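Local atomic coordinates of FMN Adenylyltransferase (Candida glabrata, PDB entry 3FWK), a protein that catalyses the transfer of an adenylyl group from ATP to FMN, forming FAD in the last step of flavin cofactor biosynthesis. Residues Lys69-Leu77 / Gln195-Ala203; Thr120-Arg131 / Asn213-Arg221. One frame throughout, in Å; residues are numbered along the deposited sequence. Where two conformers were deposited one is given.

Overall arrangement
Both interactions are buried and lie within the same Rossmann-like, PAPS-reductase-type region. Their centres are about 16 Å apart. Interaction 1 sits deeper: its centre is about 6 Å from the centre of the chain, against about 10 Å for that of interaction 2. It packs helix 69-86 on the chain between strand 192-194 and helix 202-212, almost wholly through apolar groups. Interaction 2 packs helix 119-131 on the loop after helix 202-212 and adds a salt bridge to its apolar contacts. Helix 69-86 joins the two: Gln-72 NE2 lies 2.7 Å from Pro-215 O, and Lys-69 N lies 2.9 Å from Tyr-220 OH, both probable hydrogen bonds.

Interaction 1. Residues Lys69-Leu77 / Gln195-Ala203; sequences KDCQVLLLL and QPLLHWNLA
Val-73 meets Trp-200 over one face of the indole. Its CG1 lies 4.0 Å from the centroid of the Trp-200 six-membered ring and 21° off the ring normal, a CH-pi contact. CG1 stands anti to the backbone N of Val-73 (chi1 165°), which sends this methyl to the indole. Leu-197 CD1 lies against the same face and also touches Val-73 CG1. Leu-77 approaches the indole obliquely, with its CD1 3.4 Å from Trp-200 CZ2. The NE1 of Trp-200 is hydrogen-bonded to Thr-42 OG1, which ties the indole to helix 31-50.

The 69-77 segment begins helix 69-86, which follows strand 61-64 of the parallel part of the Rossmann-like sheet. Lys-69 and Asp-70 end a Gly-Gly-Lys-Asp run, consistent with the PP-loop of the PAPS reductase family. The 195-203 segment leads from strand 192-194 through a type I turn, Leu-197 to Trp-200, into helix 202-212. Leu-197 reaches from the start of this turn toward the helix. Its CD2 comes within 3.4 Å of Asp-70 O, a backbone oxygen already bonded to Leu-74 N. Leu-74 crosses the Pro-196 ring at about a right angle, and both its methyls touch it; Leu-74 CD2 is 3.8 Å from Pro-196 CD. At the other end, Lys-69 CE rests 3.5 Å from Leu-202 CD1. The ammonium beyond it is held by Thr-225 O and a salt bridge to Glu-300.

Interaction 2. Residues Thr120-Arg131 / Asn213-Arg221; sequences TLENFIEETSLR and NEPICELYR
Segment 120-131 of helix 119-131 and segment 213-221 come closest at Phe-124 and Cys-217, with CA atoms 5.9 Å apart. The loop passes from Arg-131, at the helix C-terminus, to Thr-120, so the two segments run in opposite senses. Phe-124 CG is anti to the backbone N (chi1 -177°), which carries the ring to the loop backbone. Cys-217 N sits over the ring centre, 3.4 Å above the plane. Cys-217 CB adds a CH-pi contact, 4.2 Å from the Phe-124 centroid. Its SG lies obliquely as a sulfur-aromatic contact and also touches Thr-120 CG2 and Leu-121 CD1. Pro-215 O meets the ring at its edge and also accepts from Gln-72 NE2 of helix 69-86. Thr-128 CG2 covers the opposite face. Thr-120 and Leu-219 meet tip to tip, with Thr-120 CB 3.9 Å from Leu-219 CG.

Arg-131 has its side chain extended from CG to NE and grips Glu-214 side-on. Arg-131 NE bonds Glu-214 OE1 at 2.8 Å, on the syn side but tilted from the carboxylate plane. Arg-131 NH2 bonds the syn lone pair of Glu-214 OE2, almost straight (174°). The guanidinium and carboxylate planes are 18° apart. Glu-214 OE1 also bonds Tyr-132 OH, and Arg-131 NH2 Thr-266 O. In this Arg-131 conformer the two bonds fix how both groups are turned against each other, and the arginine's positive charge would be expected to favour an ionised Glu-214.

Interaction 1. Residues Lys69-Leu77 / Gln195-Ala203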
# COMPACT_ATOMS: atom_id res chain seq x y z
N LYS A 69 -2.67 1.47 1.76
CA LYS A 69 -1.72 2.47 1.28
C LYS A 69 -0.27 1.98 1.32
O LYS A 69 0.52 2.33 0.44
CB LYS A 69 -1.93 3.75 2.09
CG LYS A 69 -1.65 3.59 3.57
CD LYS A 69 -2.10 4.80 4.38
CE LYS A 69 -1.64 4.72 5.83
NZ LYS A 69 -2.33 3.67 6.64
N ASP A 70 0.10 1.20 2.34
CA ASP A 70 1.50 0.74 2.44
C ASP A 70 1.83 -0.26 1.33
O ASP A 70 2.84 -0.15 0.62
CB ASP A 70 1.79 0.08 3.78
CG ASP A 70 1.63 1.01 4.97
OD1 ASP A 70 1.71 2.24 4.84
OD2 ASP A 70 1.48 0.42 6.08
N CYS A 71 0.96 -1.26 1.14
CA CYS A 71 1.15 -2.19 0.06
C CYS A 71 1.11 -1.52 -1.28
O CYS A 71 1.83 -1.95 -2.19
CB CYS A 71 0.06 -3.28 0.12
SG CYS A 71 0.39 -4.56 1.36
N GLN A 72 0.25 -0.51 -1.45
CA GLN A 72 0.20 0.17 -2.73
C GLN A 72 1.50 0.95 -3.03
O GLN A 72 2.03 0.85 -4.12
CB GLN A 72 -1.02 1.07 -2.82
CG GLN A 72 -1.16 1.57 -4.28
CD GLN A 72 -2.38 2.36 -4.52
OE1 GLN A 72 -3.13 2.69 -3.59
NE2 GLN A 72 -2.61 2.71 -5.79
N VAL A 73 1.99 1.71 -2.05
CA VAL A 73 3.28 2.38 -2.26
C VAL A 73 4.33 1.34 -2.61
O VAL A 73 5.13 1.53 -3.54
CB VAL A 73 3.68 3.19 -1.00
CG1 VAL A 73 5.19 3.57 -1.08
CG2 VAL A 73 2.82 4.41 -0.86
N LEU A 74 4.39 0.26 -1.85
CA LEU A 74 5.43 -0.73 -2.12
C LEU A 74 5.27 -1.37 -3.49
O LEU A 74 6.26 -1.63 -4.17
CB LEU A 74 5.45 -1.78 -1.03
CG LEU A 74 6.55 -2.85 -1.17
CD1 LEU A 74 7.97 -2.22 -1.27
CD2 LEU A 74 6.49 -3.77 0.02
N LEU A 75 4.03 -1.61 -3.92
CA LEU A 75 3.83 -2.19 -5.25
C LEU A 75 4.33 -1.21 -6.33
O LEU A 75 4.96 -1.64 -7.30
CB LEU A 75 2.36 -2.49 -5.47
CG LEU A 75 2.01 -3.11 -6.83
CD1 LEU A 75 2.74 -4.41 -7.11
CD2 LEU A 75 0.47 -3.31 -6.90
N LEU A 76 4.02 0.09 -6.21
CA LEU A 76 4.54 1.05 -7.18
C LEU A 76 6.07 1.03 -7.21
O LEU A 76 6.67 1.05 -8.28
CB LEU A 76 4.04 2.45 -6.83
CG LEU A 76 2.52 2.67 -6.84
CD1 LEU A 76 2.20 4.12 -6.52
CD2 LEU A 76 1.85 2.20 -8.16
N LEU A 77 6.71 1.00 -6.03
CA LEU A 77 8.16 0.96 -5.99
C LEU A 77 8.72 -0.35 -6.53
O LEU A 77 9.79 -0.35 -7.16
CB LEU A 77 8.65 1.23 -4.57
CG LEU A 77 8.31 2.62 -4.06
CD1 LEU A 77 8.62 2.71 -2.57
CD2 LEU A 77 8.99 3.78 -4.86
N GLN A 195 11.14 -7.11 3.04
CA GLN A 195 10.39 -6.06 3.74
C GLN A 195 11.06 -4.73 3.47
O GLN A 195 11.84 -4.23 4.28
CB GLN A 195 10.34 -6.36 5.24
CG GLN A 195 9.47 -7.60 5.47
CD GLN A 195 9.50 -8.26 6.83
OE1 GLN A 195 8.46 -8.73 7.29
NE2 GLN A 195 10.68 -8.34 7.47
N PRO A 196 10.82 -4.15 2.28
CA PRO A 196 11.59 -2.99 1.83
C PRO A 196 11.00 -1.63 2.21
O PRO A 196 11.51 -0.61 1.72
CB PRO A 196 11.60 -3.17 0.29
CG PRO A 196 10.94 -4.52 0.01
CD PRO A 196 10.01 -4.69 1.18
N LEU A 197 9.91 -1.62 2.98
CA LEU A 197 9.18 -0.42 3.35
C LEU A 197 9.34 -0.09 4.83
O LEU A 197 8.70 0.84 5.34
CB LEU A 197 7.68 -0.60 3.03
CG LEU A 197 6.95 0.69 2.66
CD1 LEU A 197 7.38 1.23 1.29
CD2 LEU A 197 5.44 0.48 2.75
N LEU A 198 10.23 -0.80 5.55
CA LEU A 198 10.19 -0.72 7.02
C LEU A 198 10.48 0.67 7.56
O LEU A 198 9.90 1.09 8.55
CB LEU A 198 11.24 -1.68 7.62
CG LEU A 198 10.91 -3.15 7.45
CD1 LEU A 198 12.13 -4.02 7.82
CD2 LEU A 198 9.73 -3.53 8.35
N HIS A 199 11.38 1.38 6.86
CA HIS A 199 11.85 2.71 7.28
C HIS A 199 10.92 3.86 6.85
O HIS A 199 11.21 5.01 7.17
CB HIS A 199 13.23 2.97 6.70
CG HIS A 199 13.26 2.79 5.22
ND1 HIS A 199 13.22 1.54 4.64
CD2 HIS A 199 13.20 3.68 4.21
CE1 HIS A 199 13.17 1.69 3.33
NE2 HIS A 199 13.15 2.98 3.04
N TRP A 200 9.85 3.58 6.10
CA TRP A 200 8.93 4.63 5.70
C TRP A 200 8.10 5.08 6.88
O TRP A 200 7.71 4.25 7.70
CB TRP A 200 8.01 4.13 4.56
CG TRP A 200 8.66 4.08 3.25
CD1 TRP A 200 9.78 3.35 2.89
CD2 TRP A 200 8.31 4.84 2.11
NE1 TRP A 200 10.13 3.62 1.59
CE2 TRP A 200 9.23 4.53 1.09
CE3 TRP A 200 7.27 5.75 1.84
CZ2 TRP A 200 9.19 5.12 -0.17
CZ3 TRP A 200 7.23 6.35 0.56
CH2 TRP A 200 8.17 6.01 -0.43
N ASN A 201 7.82 6.37 6.97
CA ASN A 201 6.87 6.92 7.92
C ASN A 201 5.55 7.25 7.23
O ASN A 201 5.48 7.35 5.99
CB ASN A 201 7.44 8.28 8.49
CG ASN A 201 8.90 8.20 8.91
OD1 ASN A 201 9.22 7.44 9.83
ND2 ASN A 201 9.78 9.00 8.29
N LEU A 202 4.51 7.46 8.03
CA LEU A 202 3.18 7.76 7.51
C LEU A 202 3.23 8.95 6.56
O LEU A 202 2.62 8.92 5.49
CB LEU A 202 2.23 8.01 8.68
CG LEU A 202 0.78 8.36 8.30
CD1 LEU A 202 0.15 7.28 7.41
CD2 LEU A 202 -0.02 8.61 9.57
N ALA A 203 3.94 10.03 6.91
CA ALA A 203 3.98 11.19 6.04
C ALA A 203 4.60 10.87 4.69
O ALA A 203 4.22 11.46 3.66
CB ALA A 203 4.76 12.32 6.73

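Interaction 2. Residues Thr120-Arg131 / Asn213-Arg221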
# COMPACT_ATOMS: atom_id res chain seq x y z
N THR A 120 -15.15 -1.85 0.07
CA THR A 120 -14.43 -0.93 -0.81
C THR A 120 -13.00 -1.44 -1.01
O THR A 120 -12.42 -1.29 -2.08
CB THR A 120 -14.39 0.48 -0.22
OG1 THR A 120 -15.71 0.99 -0.13
CG2 THR A 120 -13.61 1.41 -1.13
N LEU A 121 -12.39 -2.01 0.05
CA LEU A 121 -11.07 -2.57 -0.07
C LEU A 121 -11.06 -3.80 -0.99
O LEU A 121 -10.16 -3.93 -1.83
CB LEU A 121 -10.51 -2.88 1.31
CG LEU A 121 -9.04 -3.20 1.39
CD1 LEU A 121 -8.14 -2.13 0.74
CD2 LEU A 121 -8.67 -3.33 2.85
N GLU A 122 -12.04 -4.72 -0.84
CA GLU A 122 -12.15 -5.84 -1.80
C GLU A 122 -12.22 -5.32 -3.22
O GLU A 122 -11.54 -5.83 -4.13
CB GLU A 122 -13.39 -6.70 -1.48
CG GLU A 122 -13.40 -7.36 -0.11
CD GLU A 122 -12.53 -8.55 0.03
OE1 GLU A 122 -11.82 -8.96 -0.92
OE2 GLU A 122 -12.59 -9.15 1.14
N ASN A 123 -13.09 -4.31 -3.45
CA ASN A 123 -13.25 -3.74 -4.78
C ASN A 123 -11.90 -3.21 -5.27
O ASN A 123 -11.53 -3.40 -6.43
CB ASN A 123 -14.24 -2.60 -4.77
CG ASN A 123 -15.68 -3.02 -4.58
OD1 ASN A 123 -16.03 -4.20 -4.72
ND2 ASN A 123 -16.54 -2.04 -4.28
N PHE A 124 -11.19 -2.50 -4.40
CA PHE A 124 -9.95 -1.86 -4.79
C PHE A 124 -8.87 -2.88 -5.13
O PHE A 124 -8.08 -2.67 -6.07
CB PHE A 124 -9.49 -0.95 -3.67
CG PHE A 124 -8.24 -0.19 -4.03
CD1 PHE A 124 -8.29 0.79 -5.01
CD2 PHE A 124 -7.02 -0.50 -3.46
CE1 PHE A 124 -7.15 1.50 -5.39
CE2 PHE A 124 -5.84 0.18 -3.86
CZ PHE A 124 -5.94 1.18 -4.83
N ILE A 125 -8.81 -3.98 -4.39
CA ILE A 125 -7.83 -5.05 -4.71
C ILE A 125 -8.12 -5.62 -6.09
O ILE A 125 -7.21 -5.84 -6.89
CB ILE A 125 -7.85 -6.12 -3.62
CG1 ILE A 125 -7.29 -5.53 -2.30
CG2 ILE A 125 -7.08 -7.35 -4.08
CD1 ILE A 125 -7.58 -6.39 -1.07
N GLU A 126 -9.39 -5.83 -6.40
CA GLU A 126 -9.75 -6.35 -7.75
C GLU A 126 -9.40 -5.33 -8.84
O GLU A 126 -8.82 -5.69 -9.88
CB GLU A 126 -11.24 -6.67 -7.73
CG GLU A 126 -11.51 -7.86 -6.82
CD GLU A 126 -12.95 -7.97 -6.31
OE1 GLU A 126 -13.84 -7.28 -6.83
OE2 GLU A 126 -13.16 -8.74 -5.33
N GLU A 127 -9.71 -4.06 -8.59
CA GLU A 127 -9.46 -3.00 -9.58
C GLU A 127 -7.98 -2.85 -9.82
O GLU A 127 -7.53 -2.70 -10.97
CB GLU A 127 -10.04 -1.69 -9.05
CG GLU A 127 -11.57 -1.70 -9.05
CD GLU A 127 -12.23 -0.88 -7.95
OE1 GLU A 127 -11.56 -0.04 -7.27
OE2 GLU A 127 -13.48 -1.06 -7.75
N THR A 128 -7.18 -2.91 -8.77
CA THR A 128 -5.76 -2.78 -8.96
C THR A 128 -5.11 -4.01 -9.56
O THR A 128 -4.12 -3.88 -10.30
CB THR A 128 -5.08 -2.29 -7.73
OG1 THR A 128 -5.42 -3.11 -6.67
CG2 THR A 128 -5.54 -0.88 -7.33
N SER A 129 -5.65 -5.19 -9.28
CA SER A 129 -5.15 -6.37 -9.96
C SER A 129 -5.32 -6.24 -11.47
O SER A 129 -4.46 -6.67 -12.24
CB SER A 129 -5.88 -7.61 -9.41
OG SER A 129 -5.54 -7.85 -8.06
N LEU A 130 -6.46 -5.70 -11.90
CA LEU A 130 -6.63 -5.46 -13.32
C LEU A 130 -5.74 -4.33 -13.81
O LEU A 130 -5.13 -4.46 -14.87
CB LEU A 130 -8.07 -5.11 -13.58
CG LEU A 130 -9.06 -6.27 -13.51
CD1 LEU A 130 -10.46 -5.73 -13.70
CD2 LEU A 130 -8.71 -7.33 -14.60
N ARG A 131 -5.62 -3.25 -13.05
CA ARG A 131 -4.85 -2.11 -13.52
C ARG A 131 -3.40 -2.43 -13.76
O ARG A 131 -2.83 -2.00 -14.76
CB ARG A 131 -4.92 -0.99 -12.51
CG ARG A 131 -4.14 0.26 -12.99
CD ARG A 131 -4.46 1.47 -12.16
NE ARG A 131 -3.68 2.66 -12.55
CZ ARG A 131 -3.62 3.26 -13.78
NH1 ARG A 131 -4.30 2.85 -14.86
NH2 ARG A 131 -2.81 4.29 -13.97
N ASN A 213 -0.59 10.11 -8.31
CA ASN A 213 -1.83 10.25 -9.07
C ASN A 213 -2.39 8.90 -9.51
O ASN A 213 -3.16 8.85 -10.45
CB ASN A 213 -1.60 11.15 -10.28
CG ASN A 213 -2.86 11.73 -10.85
OD1 ASN A 213 -3.93 11.76 -10.20
ND2 ASN A 213 -2.75 12.28 -12.05
N GLU A 214 -2.03 7.84 -8.81
CA GLU A 214 -2.66 6.53 -9.02
C GLU A 214 -3.96 6.49 -8.21
O GLU A 214 -4.06 7.10 -7.14
CB GLU A 214 -1.70 5.44 -8.59
CG GLU A 214 -0.64 5.24 -9.59
CD GLU A 214 -1.21 4.68 -10.91
OE1 GLU A 214 -1.67 3.54 -10.89
OE2 GLU A 214 -1.27 5.41 -11.91
N PRO A 215 -4.95 5.73 -8.68
CA PRO A 215 -6.16 5.51 -7.86
C PRO A 215 -5.73 4.87 -6.56
O PRO A 215 -4.93 3.94 -6.57
CB PRO A 215 -7.00 4.51 -8.72
CG PRO A 215 -6.50 4.73 -10.13
CD PRO A 215 -5.01 5.00 -9.96
N ILE A 216 -6.32 5.29 -5.46
CA ILE A 216 -6.06 4.66 -4.16
C ILE A 216 -7.38 4.20 -3.57
O ILE A 216 -8.46 4.55 -4.08
CB ILE A 216 -5.35 5.61 -3.19
CG1 ILE A 216 -6.25 6.78 -2.81
CG2 ILE A 216 -4.03 6.12 -3.83
CD1 ILE A 216 -5.62 7.70 -1.77
N CYS A 217 -7.32 3.41 -2.49
CA CYS A 217 -8.57 3.01 -1.84
C CYS A 217 -9.31 4.24 -1.33
O CYS A 217 -8.77 4.97 -0.48
CB CYS A 217 -8.30 2.06 -0.72
SG CYS A 217 -9.85 1.48 0.08
N GLU A 218 -10.53 4.49 -1.82
CA GLU A 218 -11.13 5.78 -1.56
C GLU A 218 -11.68 5.92 -0.14
O GLU A 218 -12.08 7.01 0.25
CB GLU A 218 -12.15 6.17 -2.66
CG GLU A 218 -11.47 6.76 -3.92
CD GLU A 218 -10.85 8.13 -3.65
OE1 GLU A 218 -9.63 8.23 -3.76
OE2 GLU A 218 -11.57 9.08 -3.28
N LEU A 219 -11.61 4.87 0.68
CA LEU A 219 -11.90 5.06 2.10
C LEU A 219 -11.03 6.14 2.75
O LEU A 219 -11.48 6.85 3.65
CB LEU A 219 -11.78 3.74 2.88
CG LEU A 219 -12.87 2.72 2.52
CD1 LEU A 219 -12.55 1.38 3.19
CD2 LEU A 219 -14.29 3.23 2.87
N TYR A 220 -9.76 6.26 2.34
CA TYR A 220 -8.89 7.28 2.96
C TYR A 220 -9.46 8.67 2.76
O TYR A 220 -9.34 9.53 3.65
CB TYR A 220 -7.47 7.18 2.39
CG TYR A 220 -6.81 5.86 2.66
CD1 TYR A 220 -6.66 5.37 3.96
CD2 TYR A 220 -6.36 5.06 1.59
CE1 TYR A 220 -6.05 4.12 4.19
CE2 TYR A 220 -5.73 3.83 1.81
CZ TYR A 220 -5.59 3.38 3.09
OH TYR A 220 -5.00 2.15 3.25
N ARG A 221 -10.12 8.92 1.63
CA ARG A 221 -10.72 10.21 1.35
C ARG A 221 -11.76 10.61 2.40
O ARG A 221 -12.03 11.79 2.57
CB ARG A 221 -11.31 10.19 -0.08
CG ARG A 221 -12.07 11.45 -0.49
CD ARG A 221 -11.10 12.66 -0.67
NE ARG A 221 -11.88 13.86 -1.02
CZ ARG A 221 -12.50 14.63 -0.12
NH1 ARG A 221 -12.39 14.40 1.19
NH2 ARG A 221 -13.22 15.66 -0.54